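Local coordinates for protein VirX1 (Cyanophage Syn10, PDB 6QGM) that probably iodinates a range of small-molecule substrates as a flavin-dependent viral halogenase of the tryptophan halogenase family, at residues W67-N72 with D524-S529; K76-F81 with Y139-N144; K192-Q197 with L211-A216; K252-R257 with D305-F310. All blocks are in the same frame, centred on the assembly; numbering follows the deposited sequence.

Contact 1 of 4, residues W67-N72 with D524-S529; sequences WMPACN and DEIYGS
The Tyr527 ring has Pro69 over one face. Pro69 CG stands 4.2 Å above the plane of the Tyr527 ring, offset toward the rim. The carbonyl O of Met68 approaches the same ring obliquely. The indole of Trp67 belongs to the same loop region but does not reach the helix: Met68 CG lies over the centre of one face, and Cys71 SG sits at its edge, in plane. Tyr527 also stacks with Trp287.

The closest carbon contact to the tyrosine ring is Pro69 CA to Tyr527 CE1, 3.3 Å. Pro69 CB follows, 3.7 Å from Tyr527 CE1. The Tyr527 side chain leaves its backbone with CG anti to the carbonyl carbon (chi1 -77°), and the ring reaches over the proline to the end of the turn. There its OH is hydrogen-bonded to Ala73 O, so the polar tip has a partner just past Asn72.

Ile526 supplies the aliphatic half of the contact. Its CG2 branch, anti to the backbone N, is 3.8 Å from Met68 CB. The same CG2 of Ile526 lies equally near Pro69 CG, and the isoleucine and proline side chains run roughly perpendicular. Met68 and Ile526 both also touch Tyr75.

The arrangement is a C-terminal helix end packed on a loop: helix 518-527 closes against the turn between helix 64-67 and strand 74-76.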
loop_
_atom_site.group_PDB
_atom_site.type_symbol
_atom_site.label_atom_id
_atom_site.label_comp_id
_atom_site.label_asym_id
_atom_site.label_seq_id
_atom_site.Cartn_x
_atom_site.Cartn_y
_atom_site.Cartn_z
ATOM N N TRP B 67 23.122 36.984 3.818
ATOM C CA TRP B 67 22.301 36.730 5.031
ATOM C C TRP B 67 23.130 36.059 6.137
ATOM O O TRP B 67 22.837 36.316 7.316
ATOM C CB TRP B 67 21.031 35.940 4.680
ATOM C CG TRP B 67 21.251 34.496 4.334
ATOM C CD1 TRP B 67 21.371 33.950 3.087
ATOM C CD2 TRP B 67 21.340 33.399 5.260
ATOM N NE1 TRP B 67 21.544 32.596 3.179
ATOM C CE2 TRP B 67 21.547 32.233 4.499
ATOM C CE3 TRP B 67 21.307 33.294 6.654
ATOM C CZ2 TRP B 67 21.665 30.975 5.091
ATOM C CZ3 TRP B 67 21.452 32.055 7.237
ATOM C CH2 TRP B 67 21.628 30.914 6.466
ATOM N N MET B 68 24.140 35.253 5.803
ATOM C CA MET B 68 24.863 34.439 6.818
ATOM C C MET B 68 25.530 35.352 7.848
ATOM O O MET B 68 25.350 35.168 9.044
ATOM C CB MET B 68 25.878 33.493 6.178
ATOM C CG MET B 68 25.231 32.320 5.500
ATOM S SD MET B 68 26.324 31.037 4.864
ATOM C CE MET B 68 26.967 30.376 6.403
ATOM N N PRO B 69 26.298 36.386 7.451
ATOM C CA PRO B 69 26.957 37.250 8.426
ATOM C C PRO B 69 25.982 38.037 9.305
ATOM O O PRO B 69 26.312 38.313 10.422
ATOM C CB PRO B 69 27.804 38.199 7.569
ATOM C CG PRO B 69 27.939 37.470 6.254
ATOM C CD PRO B 69 26.605 36.788 6.070
ATOM N N ALA B 70 24.796 38.346 8.784
ATOM C CA ALA B 70 23.765 39.140 9.494
ATOM C C ALA B 70 23.162 38.357 10.672
ATOM O O ALA B 70 22.487 38.982 11.493
ATOM C CB ALA B 70 22.709 39.574 8.521
ATOM N N CYS B 71 23.372 37.043 10.761
ATOM C CA CYS B 71 22.844 36.228 11.882
ATOM C C CYS B 71 23.853 35.176 12.358
ATOM O O CYS B 71 23.405 34.078 12.756
ATOM C CB CYS B 71 21.524 35.582 11.500
ATOM S SG CYS B 71 21.597 34.476 10.066
ATOM N N ASN B 72 25.148 35.528 12.372
ATOM C CA ASN B 72 26.242 34.702 12.944
ATOM C C ASN B 72 26.139 33.265 12.438
ATOM O O ASN B 72 26.443 32.334 13.218
ATOM C CB ASN B 72 26.222 34.718 14.473
ATOM C CG ASN B 72 26.700 36.032 15.025
ATOM O OD1 ASN B 72 27.843 36.403 14.817
ATOM N ND2 ASN B 72 25.831 36.748 15.707
ATOM N N ASP B 524 36.948 33.642 4.332
ATOM C CA ASP B 524 37.425 34.043 2.982
ATOM C C ASP B 524 36.235 34.199 2.032
ATOM O O ASP B 524 36.244 35.179 1.274
ATOM C CB ASP B 524 38.476 33.061 2.470
ATOM C CG ASP B 524 39.717 33.021 3.346
ATOM O OD1 ASP B 524 40.065 34.081 3.908
ATOM O OD2 ASP B 524 40.321 31.924 3.475
ATOM N N GLU B 525 35.220 33.329 2.112
ATOM C CA GLU B 525 34.105 33.269 1.122
ATOM C C GLU B 525 32.889 34.095 1.570
ATOM O O GLU B 525 32.193 34.608 0.686
ATOM C CB GLU B 525 33.647 31.826 0.897
ATOM C CG GLU B 525 34.754 30.854 0.580
ATOM C CD GLU B 525 35.541 31.132 -0.684
ATOM O OE1 GLU B 525 34.920 31.377 -1.717
ATOM O OE2 GLU B 525 36.785 31.124 -0.615
ATOM N N ILE B 526 32.584 34.155 2.871
ATOM C CA ILE B 526 31.268 34.670 3.366
ATOM C C ILE B 526 31.469 35.948 4.172
ATOM O O ILE B 526 30.857 36.963 3.797
ATOM C CB ILE B 526 30.515 33.601 4.192
ATOM C CG1 ILE B 526 30.008 32.431 3.340
ATOM C CG2 ILE B 526 29.410 34.229 5.023
ATOM C CD1 ILE B 526 29.300 32.782 2.052
ATOM N N TYR B 527 32.273 35.891 5.237
ATOM C CA TYR B 527 32.442 36.996 6.214
ATOM C C TYR B 527 33.416 38.027 5.624
ATOM O O TYR B 527 33.006 39.199 5.498
ATOM C CB TYR B 527 32.798 36.419 7.598
ATOM C CG TYR B 527 31.615 35.823 8.327
ATOM C CD1 TYR B 527 30.836 36.592 9.177
ATOM C CD2 TYR B 527 31.273 34.487 8.177
ATOM C CE1 TYR B 527 29.740 36.061 9.835
ATOM C CE2 TYR B 527 30.183 33.940 8.834
ATOM C CZ TYR B 527 29.411 34.730 9.664
ATOM O OH TYR B 527 28.330 34.207 10.307
ATOM N N GLY B 528 34.600 37.601 5.170
ATOM C CA GLY B 528 35.673 38.510 4.723
ATOM C C GLY B 528 36.489 39.024 5.899
ATOM O O GLY B 528 37.174 40.038 5.719
ATOM N N SER B 529 36.365 38.380 7.072
ATOM C CA SER B 529 36.827 38.918 8.383
ATOM C C SER B 529 36.605 37.922 9.535
ATOM O O SER B 529 36.368 36.731 9.249
ATOM C CB SER B 529 36.099 40.217 8.668
ATOM O OG SER B 529 36.281 40.604 10.023
#

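Contact 2 of 4, residues K76-F81 with Y139-N144; sequences KNSIRF and YLAEHN
Arg80 leaves strand 78-81 with CG anti to the backbone N, runs extended through chi2, then bends at chi3 (-62°). The bend brings NH2 to the last turn of the helix. Ser78 also has its first torsion anti, which puts OG beside the carbonyl carbon. Asn77 takes the other course, with CG anti to the carbonyl carbon.

Arg80 NH2 gives a weak hydrogen bond to Ala141 O, 3.2 Å long and bent to 134° at the hydrogen. The carbonyl meets the guanidinium at its edge, near its plane. The stronger partner of Arg80 is Glu93, which forms a salt bridge with NE and would be expected to hold the guanidinium in place. Glu93 is also hydrogen-bonded to Ser78 OG, so one carboxylate serves two residues of the strand.

The helix lies across the sheet strand, the axes of strand 78-81 and helix 139-143 crossing at -55°. Its end is a Schellman motif, with Asn144 at positive phi. The strand belongs to the mixed sheet that also holds strands 91-95 and 270-275.

Ala141 faces the strand with its methyl: Ser78 CB lies 3.6 Å from Ala141 CB. Asn77 ND2 lies 3.8 Å from Leu140 CD1, the two side chains meeting at a slant, while the same amide N is hydrogen-bonded to Asn137 OD1.

On the helix itself, His143 ND1 donates to Tyr139 O at 3.2 Å. That oxygen lies in the imidazole plane and also accepts from the His143 backbone N.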
loop_
_atom_site.group_PDB
_atom_site.type_symbol
_atom_site.label_atom_id
_atom_site.label_comp_id
_atom_site.label_asym_id
_atom_site.label_seq_id
_atom_site.Cartn_x
_atom_site.Cartn_y
_atom_site.Cartn_z
ATOM N N LYS B 76 26.843 23.663 7.826
ATOM C CA LYS B 76 26.526 22.350 8.440
ATOM C C LYS B 76 26.437 21.275 7.345
ATOM O O LYS B 76 25.544 21.381 6.476
ATOM C CB LYS B 76 25.209 22.469 9.195
ATOM C CG LYS B 76 24.796 21.216 9.947
ATOM C CD LYS B 76 23.305 21.156 10.172
ATOM C CE LYS B 76 22.854 19.803 10.647
ATOM N NZ LYS B 76 21.380 19.748 10.693
ATOM N N ASN B 77 27.305 20.266 7.416
ATOM C CA ASN B 77 27.444 19.217 6.375
ATOM C C ASN B 77 26.911 17.870 6.886
ATOM O O ASN B 77 26.720 16.970 6.048
ATOM C CB ASN B 77 28.901 19.121 5.919
ATOM C CG ASN B 77 29.316 20.309 5.082
ATOM O OD1 ASN B 77 29.482 21.407 5.608
ATOM N ND2 ASN B 77 29.451 20.106 3.778
ATOM N N SER B 78 26.655 17.735 8.185
ATOM C CA SER B 78 26.302 16.455 8.837
ATOM C C SER B 78 25.694 16.703 10.220
ATOM O O SER B 78 26.007 17.740 10.838
ATOM C CB SER B 78 27.525 15.567 8.934
ATOM O OG SER B 78 27.175 14.281 9.432
ATOM N N ILE B 79 24.849 15.775 10.681
ATOM C CA ILE B 79 24.520 15.588 12.126
ATOM C C ILE B 79 25.444 14.494 12.655
ATOM O O ILE B 79 25.460 13.393 12.083
ATOM C CB ILE B 79 23.049 15.217 12.364
ATOM C CG1 ILE B 79 22.090 16.149 11.622
ATOM C CG2 ILE B 79 22.755 15.203 13.851
ATOM C CD1 ILE B 79 20.633 15.778 11.786
ATOM N N ARG B 80 26.171 14.793 13.725
ATOM C CA ARG B 80 27.106 13.855 14.390
ATOM C C ARG B 80 26.427 13.316 15.654
ATOM O O ARG B 80 25.834 14.113 16.390
ATOM C CB ARG B 80 28.409 14.589 14.700
ATOM C CG ARG B 80 29.336 13.834 15.631
ATOM C CD ARG B 80 30.691 14.494 15.676
ATOM N NE ARG B 80 31.275 14.458 14.347
ATOM C CZ ARG B 80 32.181 15.306 13.885
ATOM N NH1 ARG B 80 32.640 16.274 14.647
ATOM N NH2 ARG B 80 32.631 15.179 12.650
ATOM N N PHE B 81 26.514 12.006 15.885
ATOM C CA PHE B 81 25.956 11.314 17.076
ATOM C C PHE B 81 27.112 10.741 17.895
ATOM O O PHE B 81 27.648 9.665 17.558
ATOM C CB PHE B 81 24.942 10.251 16.647
ATOM C CG PHE B 81 23.748 10.830 15.928
ATOM C CD1 PHE B 81 22.731 11.464 16.632
ATOM C CD2 PHE B 81 23.651 10.775 14.543
ATOM C CE1 PHE B 81 21.642 12.009 15.965
ATOM C CE2 PHE B 81 22.556 11.313 13.879
ATOM C CZ PHE B 81 21.556 11.933 14.589
ATOM N N TYR B 139 33.481 13.109 4.807
ATOM C CA TYR B 139 34.913 13.496 4.930
ATOM C C TYR B 139 35.047 14.979 5.290
ATOM O O TYR B 139 35.922 15.304 6.117
ATOM C CB TYR B 139 35.672 13.222 3.631
ATOM C CG TYR B 139 35.737 11.769 3.238
ATOM C CD1 TYR B 139 36.603 10.906 3.878
ATOM C CD2 TYR B 139 34.966 11.265 2.210
ATOM C CE1 TYR B 139 36.666 9.570 3.532
ATOM C CE2 TYR B 139 35.044 9.940 1.829
ATOM C CZ TYR B 139 35.906 9.085 2.488
ATOM O OH TYR B 139 35.991 7.766 2.140
ATOM N N LEU B 140 34.247 15.850 4.666
ATOM C CA LEU B 140 34.220 17.310 4.962
ATOM C C LEU B 140 33.859 17.480 6.445
ATOM O O LEU B 140 34.583 18.193 7.172
ATOM C CB LEU B 140 33.192 18.009 4.070
ATOM C CG LEU B 140 33.460 17.949 2.565
ATOM C CD1 LEU B 140 32.366 18.681 1.772
ATOM C CD2 LEU B 140 34.849 18.500 2.230
ATOM N N ALA B 141 32.773 16.832 6.864
ATOM C CA ALA B 141 32.253 16.848 8.244
ATOM C C ALA B 141 33.342 16.343 9.188
ATOM O O ALA B 141 33.599 17.005 10.192
ATOM C CB ALA B 141 31.010 16.011 8.333
ATOM N N GLU B 142 33.992 15.237 8.842
ATOM C CA GLU B 142 34.941 14.525 9.742
ATOM C C GLU B 142 36.217 15.347 9.928
ATOM O O GLU B 142 36.688 15.392 11.066
ATOM C CB GLU B 142 35.249 13.116 9.227
ATOM C CG GLU B 142 34.170 12.125 9.603
ATOM C CD GLU B 142 34.523 10.654 9.498
ATOM O OE1 GLU B 142 35.716 10.332 9.502
ATOM O OE2 GLU B 142 33.591 9.821 9.444
ATOM N N HIS B 143 36.746 15.978 8.877
ATOM C CA HIS B 143 38.013 16.760 8.941
ATOM C C HIS B 143 37.724 18.266 9.000
ATOM O O HIS B 143 38.681 19.040 8.898
ATOM C CB HIS B 143 38.924 16.348 7.781
ATOM C CG HIS B 143 39.291 14.909 7.852
ATOM N ND1 HIS B 143 38.482 13.919 7.357
ATOM C CD2 HIS B 143 40.352 14.291 8.386
ATOM C CE1 HIS B 143 39.033 12.746 7.567
ATOM N NE2 HIS B 143 40.201 12.947 8.169
ATOM N N ASN B 144 36.455 18.659 9.178
ATOM C CA ASN B 144 36.038 20.068 9.416
ATOM C C ASN B 144 36.545 20.945 8.257
ATOM O O ASN B 144 37.123 22.025 8.507
ATOM C CB ASN B 144 36.553 20.553 10.777
ATOM C CG ASN B 144 35.897 21.832 11.231
ATOM O OD1 ASN B 144 34.676 21.988 11.120
ATOM N ND2 ASN B 144 36.712 22.744 11.737
#

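Contact 3 of 4, residues K192-Q197 with L211-A216; sequences KVTGYQ and LDQETA
Three hydrogen bonds join the segments. The shortest runs from Asp212 N to Lys192 O, 2.7 Å, with the donor nearly along the C=O axis. In return Lys192 N gives to Asp212 OD1, 2.9 Å and nearly straight at 163°. This donor comes from above the carboxylate plane. Residues 192 and 212 are thus paired by one backbone and one side-chain bond. Asp212 reaches this position with CG anti to its carbonyl carbon.

The third bond is Gln213 N to Thr194 OG1, 3.0 Å and more bent at 135°. Thr194 OG1 sits between its own backbone N and carbonyl carbon (chi1 66°), facing the turn. The Gln213 side chain lies alongside, its CG 3.4 Å from Thr194 OG1.

Packing is lighter. Val193 CG2 meets Leu211 CD1 at 4.0 Å, the two side chains meeting at a slant on one face of the sheet, where both also touch Ile35. Leu211 CA makes a CA-H...O contact with Lys192 O.

Val193 and Leu211 form an antiparallel non-hydrogen-bonded pair. Beside them, Thr194 and Gly195 make a classic beta bulge opposite Ile210. The whole is the outer, antiparallel end of a mixed sheet consistent with the Rossmann-like dinucleotide-binding domain of this family.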
loop_
_atom_site.group_PDB
_atom_site.type_symbol
_atom_site.label_atom_id
_atom_site.label_comp_id
_atom_site.label_asym_id
_atom_site.label_seq_id
_atom_site.Cartn_x
_atom_site.Cartn_y
_atom_site.Cartn_z
ATOM N N LYS B 192 0.398 43.714 22.090
ATOM C CA LYS B 192 0.082 42.421 22.744
ATOM C C LYS B 192 -1.338 42.040 22.318
ATOM O O LYS B 192 -2.247 42.865 22.520
ATOM C CB LYS B 192 0.205 42.571 24.266
ATOM C CG LYS B 192 -0.257 41.369 25.083
ATOM C CD LYS B 192 0.186 41.382 26.508
ATOM C CE LYS B 192 -0.624 40.450 27.381
ATOM N NZ LYS B 192 -0.517 40.868 28.798
ATOM N N VAL B 193 -1.503 40.866 21.706
ATOM C CA VAL B 193 -2.829 40.232 21.446
ATOM C C VAL B 193 -3.398 39.759 22.787
ATOM O O VAL B 193 -2.766 38.875 23.395
ATOM C CB VAL B 193 -2.714 39.054 20.466
ATOM C CG1 VAL B 193 -4.040 38.323 20.317
ATOM C CG2 VAL B 193 -2.188 39.532 19.125
ATOM N N THR B 194 -4.526 40.332 23.227
ATOM C CA THR B 194 -5.131 40.086 24.564
ATOM C C THR B 194 -6.375 39.202 24.442
ATOM O O THR B 194 -6.634 38.454 25.397
ATOM C CB THR B 194 -5.446 41.396 25.298
ATOM O OG1 THR B 194 -6.470 42.127 24.616
ATOM C CG2 THR B 194 -4.217 42.262 25.459
ATOM N N GLY B 195 -7.111 39.282 23.330
ATOM C CA GLY B 195 -8.385 38.559 23.154
ATOM C C GLY B 195 -8.812 38.471 21.696
ATOM O O GLY B 195 -7.996 38.796 20.790
ATOM N N TYR B 196 -10.063 38.060 21.474
ATOM C CA TYR B 196 -10.644 37.809 20.127
ATOM C C TYR B 196 -12.164 37.871 20.195
ATOM O O TYR B 196 -12.702 37.768 21.261
ATOM C CB TYR B 196 -10.246 36.421 19.627
ATOM C CG TYR B 196 -10.867 35.303 20.421
ATOM C CD1 TYR B 196 -10.219 34.786 21.526
ATOM C CD2 TYR B 196 -12.082 34.747 20.069
ATOM C CE1 TYR B 196 -10.749 33.745 22.271
ATOM C CE2 TYR B 196 -12.649 33.737 20.837
ATOM C CZ TYR B 196 -11.965 33.211 21.915
ATOM O OH TYR B 196 -12.484 32.199 22.654
ATOM N N GLN B 197 -12.818 37.988 19.045
ATOM C CA GLN B 197 -14.297 37.956 18.867
ATOM C C GLN B 197 -14.572 36.993 17.704
ATOM O O GLN B 197 -14.075 37.251 16.606
ATOM C CB GLN B 197 -14.763 39.383 18.567
ATOM C CG GLN B 197 -16.198 39.504 18.061
ATOM C CD GLN B 197 -17.204 39.044 19.071
ATOM O OE1 GLN B 197 -17.016 39.241 20.262
ATOM N NE2 GLN B 197 -18.287 38.449 18.593
ATOM N N LEU B 211 -5.975 43.842 20.347
ATOM C CA LEU B 211 -4.615 44.331 20.678
ATOM C C LEU B 211 -4.688 45.241 21.909
ATOM O O LEU B 211 -5.427 46.244 21.851
ATOM C CB LEU B 211 -4.085 45.100 19.468
ATOM C CG LEU B 211 -2.627 44.818 19.139
ATOM C CD1 LEU B 211 -2.503 43.479 18.432
ATOM C CD2 LEU B 211 -2.031 45.934 18.297
ATOM N N ASP B 212 -3.938 44.915 22.966
ATOM C CA ASP B 212 -3.810 45.749 24.195
ATOM C C ASP B 212 -5.203 46.077 24.752
ATOM O O ASP B 212 -5.420 47.242 25.162
ATOM C CB ASP B 212 -3.008 47.019 23.888
ATOM C CG ASP B 212 -1.672 46.744 23.224
ATOM O OD1 ASP B 212 -0.985 45.782 23.667
ATOM O OD2 ASP B 212 -1.339 47.483 22.266
ATOM N N GLN B 213 -6.114 45.098 24.742
ATOM C CA GLN B 213 -7.498 45.220 25.279
ATOM C C GLN B 213 -8.213 46.447 24.672
ATOM O O GLN B 213 -9.098 46.986 25.353
ATOM C CB GLN B 213 -7.436 45.285 26.813
ATOM C CG GLN B 213 -7.347 43.895 27.431
ATOM C CD GLN B 213 -6.854 43.793 28.846
ATOM O OE1 GLN B 213 -7.382 44.456 29.732
ATOM N NE2 GLN B 213 -5.875 42.926 29.063
ATOM N N GLU B 214 -7.865 46.878 23.454
ATOM C CA GLU B 214 -8.441 48.103 22.830
ATOM C C GLU B 214 -8.683 47.897 21.323
ATOM O O GLU B 214 -9.854 47.939 20.904
ATOM C CB GLU B 214 -7.538 49.317 23.090
ATOM C CG GLU B 214 -7.619 49.852 24.497
ATOM C CD GLU B 214 -9.034 50.073 25.011
ATOM O OE1 GLU B 214 -9.951 50.332 24.193
ATOM O OE2 GLU B 214 -9.225 49.950 26.227
ATOM N N THR B 215 -7.615 47.718 20.535
ATOM C CA THR B 215 -7.633 47.792 19.050
ATOM C C THR B 215 -7.970 46.429 18.427
ATOM O O THR B 215 -7.303 45.435 18.747
ATOM C CB THR B 215 -6.301 48.338 18.528
ATOM O OG1 THR B 215 -6.207 49.663 19.058
ATOM C CG2 THR B 215 -6.197 48.382 17.017
ATOM N N ALA B 216 -8.948 46.419 17.522
ATOM C CA ALA B 216 -9.375 45.243 16.732
ATOM C C ALA B 216 -8.573 45.177 15.427
ATOM O O ALA B 216 -8.633 46.143 14.651
ATOM C CB ALA B 216 -10.853 45.326 16.447
#

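Contact 4 of 4, residues K252-R257 with D305-F310; sequences KAMATR and DAEAEF
Sulfur and methyl contacts carry most of this interface. Met254 starts from the crowded first torsion, CG between the backbone N and the carbonyl carbon (chi1 53°), and bends at chi3. SD therefore lies against the helix backbone, 3.6 Å from Glu307 CA. The terminal CE of Met254 lies 3.8 Å from Ala306 CB. Glu307 CB completes this group, 4.0 Å from Met254 SD, while its carboxylate forms a salt bridge with Arg311.

The aromatic part is the Met-aromatic contact of Met254 with Phe310. SD of Met254 is 4.9 Å from the centroid of the Phe310 ring and 55° off the normal, an oblique approach. The nearest ring carbon, Phe310 CD2, is 3.9 Å from Met254 SD, and the two side chains lie antiparallel, alongside each other. Phe310 has CG anti to its backbone N, which directs the ring to the strand.

Further along the strand, Thr256 CG2 meets the same ring. It lies 3.6 Å from Phe310 CE2, and the side chains meet at a slant. The hydroxyl of Thr256 is hydrogen-bonded to Lys322 O, so the threonine presents its methyl to the phenyl group.

The helix axis crosses the strand at -39°. Helix 303-314 lies on one face of the sheet, over strand 252-258 between strands 290-296 and 324-327. Tyr296 touches Met254 and Ala306, and His325 touches Met254 and Glu307.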
loop_
_atom_site.group_PDB
_atom_site.type_symbol
_atom_site.label_atom_id
_atom_site.label_comp_id
_atom_site.label_asym_id
_atom_site.label_seq_id
_atom_site.Cartn_x
_atom_site.Cartn_y
_atom_site.Cartn_z
ATOM N N LYS B 252 11.206 18.142 28.484
ATOM C CA LYS B 252 11.888 19.351 29.021
ATOM C C LYS B 252 13.118 19.664 28.170
ATOM O O LYS B 252 13.703 18.716 27.585
ATOM C CB LYS B 252 12.340 19.099 30.456
ATOM C CG LYS B 252 11.253 18.656 31.419
ATOM C CD LYS B 252 10.070 19.597 31.446
ATOM C CE LYS B 252 9.037 19.227 32.488
ATOM N NZ LYS B 252 8.509 20.428 33.181
ATOM N N ALA B 253 13.524 20.931 28.133
ATOM C CA ALA B 253 14.831 21.369 27.585
ATOM C C ALA B 253 15.380 22.501 28.450
ATOM O O ALA B 253 14.594 23.300 28.963
ATOM C CB ALA B 253 14.706 21.792 26.138
ATOM N N MET B 254 16.687 22.528 28.650
ATOM C CA MET B 254 17.428 23.727 29.105
ATOM C C MET B 254 18.444 24.058 28.003
ATOM O O MET B 254 18.848 23.138 27.266
ATOM C CB MET B 254 18.109 23.488 30.463
ATOM C CG MET B 254 18.974 22.249 30.509
ATOM S SD MET B 254 19.582 21.872 32.136
ATOM C CE MET B 254 18.082 21.320 32.940
ATOM N N ALA B 255 18.779 25.340 27.838
ATOM C CA ALA B 255 19.637 25.854 26.746
ATOM C C ALA B 255 20.545 26.944 27.309
ATOM O O ALA B 255 20.198 27.550 28.346
ATOM C CB ALA B 255 18.785 26.349 25.608
ATOM N N THR B 256 21.692 27.142 26.666
ATOM C CA THR B 256 22.730 28.097 27.108
ATOM C C THR B 256 23.593 28.516 25.914
ATOM O O THR B 256 23.480 27.909 24.813
ATOM C CB THR B 256 23.537 27.500 28.274
ATOM O OG1 THR B 256 24.326 28.532 28.863
ATOM C CG2 THR B 256 24.426 26.337 27.873
ATOM N N ARG B 257 24.422 29.527 26.151
ATOM C CA ARG B 257 25.435 30.056 25.213
ATOM C C ARG B 257 26.788 29.803 25.875
ATOM O O ARG B 257 26.908 30.159 27.035
ATOM C CB ARG B 257 25.164 31.538 24.950
ATOM C CG ARG B 257 24.024 31.817 23.987
ATOM C CD ARG B 257 23.638 33.278 24.002
ATOM N NE ARG B 257 22.232 33.413 23.625
ATOM C CZ ARG B 257 21.670 34.505 23.119
ATOM N NH1 ARG B 257 22.392 35.595 22.893
ATOM N NH2 ARG B 257 20.375 34.491 22.823
ATOM N N ASP B 305 18.882 17.964 38.959
ATOM C CA ASP B 305 19.802 16.854 38.601
ATOM C C ASP B 305 20.230 16.984 37.131
ATOM O O ASP B 305 21.433 16.792 36.854
ATOM C CB ASP B 305 19.158 15.485 38.839
ATOM C CG ASP B 305 19.154 15.001 40.274
ATOM O OD1 ASP B 305 19.398 15.833 41.181
ATOM O OD2 ASP B 305 18.904 13.785 40.463
ATOM N N ALA B 306 19.284 17.265 36.220
ATOM C CA ALA B 306 19.553 17.455 34.774
ATOM C C ALA B 306 20.529 18.618 34.551
ATOM O O ALA B 306 21.387 18.526 33.644
ATOM C CB ALA B 306 18.265 17.693 34.055
ATOM N N GLU B 307 20.405 19.687 35.344
ATOM C CA GLU B 307 21.247 20.902 35.225
ATOM C C GLU B 307 22.663 20.609 35.734
ATOM O O GLU B 307 23.632 21.144 35.151
ATOM C CB GLU B 307 20.620 22.061 35.983
ATOM C CG GLU B 307 21.486 23.310 35.919
ATOM C CD GLU B 307 20.785 24.578 36.328
ATOM O OE1 GLU B 307 19.591 24.693 35.972
ATOM O OE2 GLU B 307 21.432 25.423 36.990
ATOM N N ALA B 308 22.781 19.820 36.800
ATOM C CA ALA B 308 24.078 19.411 37.375
ATOM C C ALA B 308 24.806 18.531 36.342
ATOM O O ALA B 308 25.991 18.785 36.061
ATOM C CB ALA B 308 23.851 18.727 38.702
ATOM N N GLU B 309 24.100 17.542 35.793
ATOM C CA GLU B 309 24.517 16.724 34.617
ATOM C C GLU B 309 25.077 17.628 33.512
ATOM O O GLU B 309 26.223 17.392 33.084
ATOM C CB GLU B 309 23.315 15.982 34.037
ATOM C CG GLU B 309 23.271 14.499 34.328
ATOM C CD GLU B 309 22.206 13.813 33.488
ATOM O OE1 GLU B 309 22.523 13.489 32.301
ATOM O OE2 GLU B 309 21.045 13.658 33.998
ATOM N N PHE B 310 24.285 18.613 33.073
ATOM C CA PHE B 310 24.547 19.477 31.890
ATOM C C PHE B 310 25.820 20.300 32.103
ATOM O O PHE B 310 26.685 20.314 31.212
ATOM C CB PHE B 310 23.331 20.355 31.589
ATOM C CG PHE B 310 23.434 21.165 30.316
ATOM C CD1 PHE B 310 23.943 20.615 29.146
ATOM C CD2 PHE B 310 22.980 22.473 30.277
ATOM C CE1 PHE B 310 24.024 21.370 27.985
ATOM C CE2 PHE B 310 23.062 23.228 29.116
ATOM C CZ PHE B 310 23.576 22.674 27.968
#

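Overall arrangement
Contacts 2 and 4 share one mixed sheet: strand 78-82 lies near one end, strand 252-258 next to the last strand at the other. Their centres are about 25 Å apart. Contact 1 adjoins contact 2 in sequence and lies about 8 Å from contact 4 at the nearest atoms. It joins the C-terminal helix to the early part of the chain, across 451 residues that include contacts 2, 3 and 4. Contact 3 belongs to the other sheet, where a GxGxxG-like turn follows strand 6-10, consistent with nucleotide or flavin binding. It lies about 47 Å from contact 2 between centres, on the opposite side of the chain's centre. The structure is the apo form.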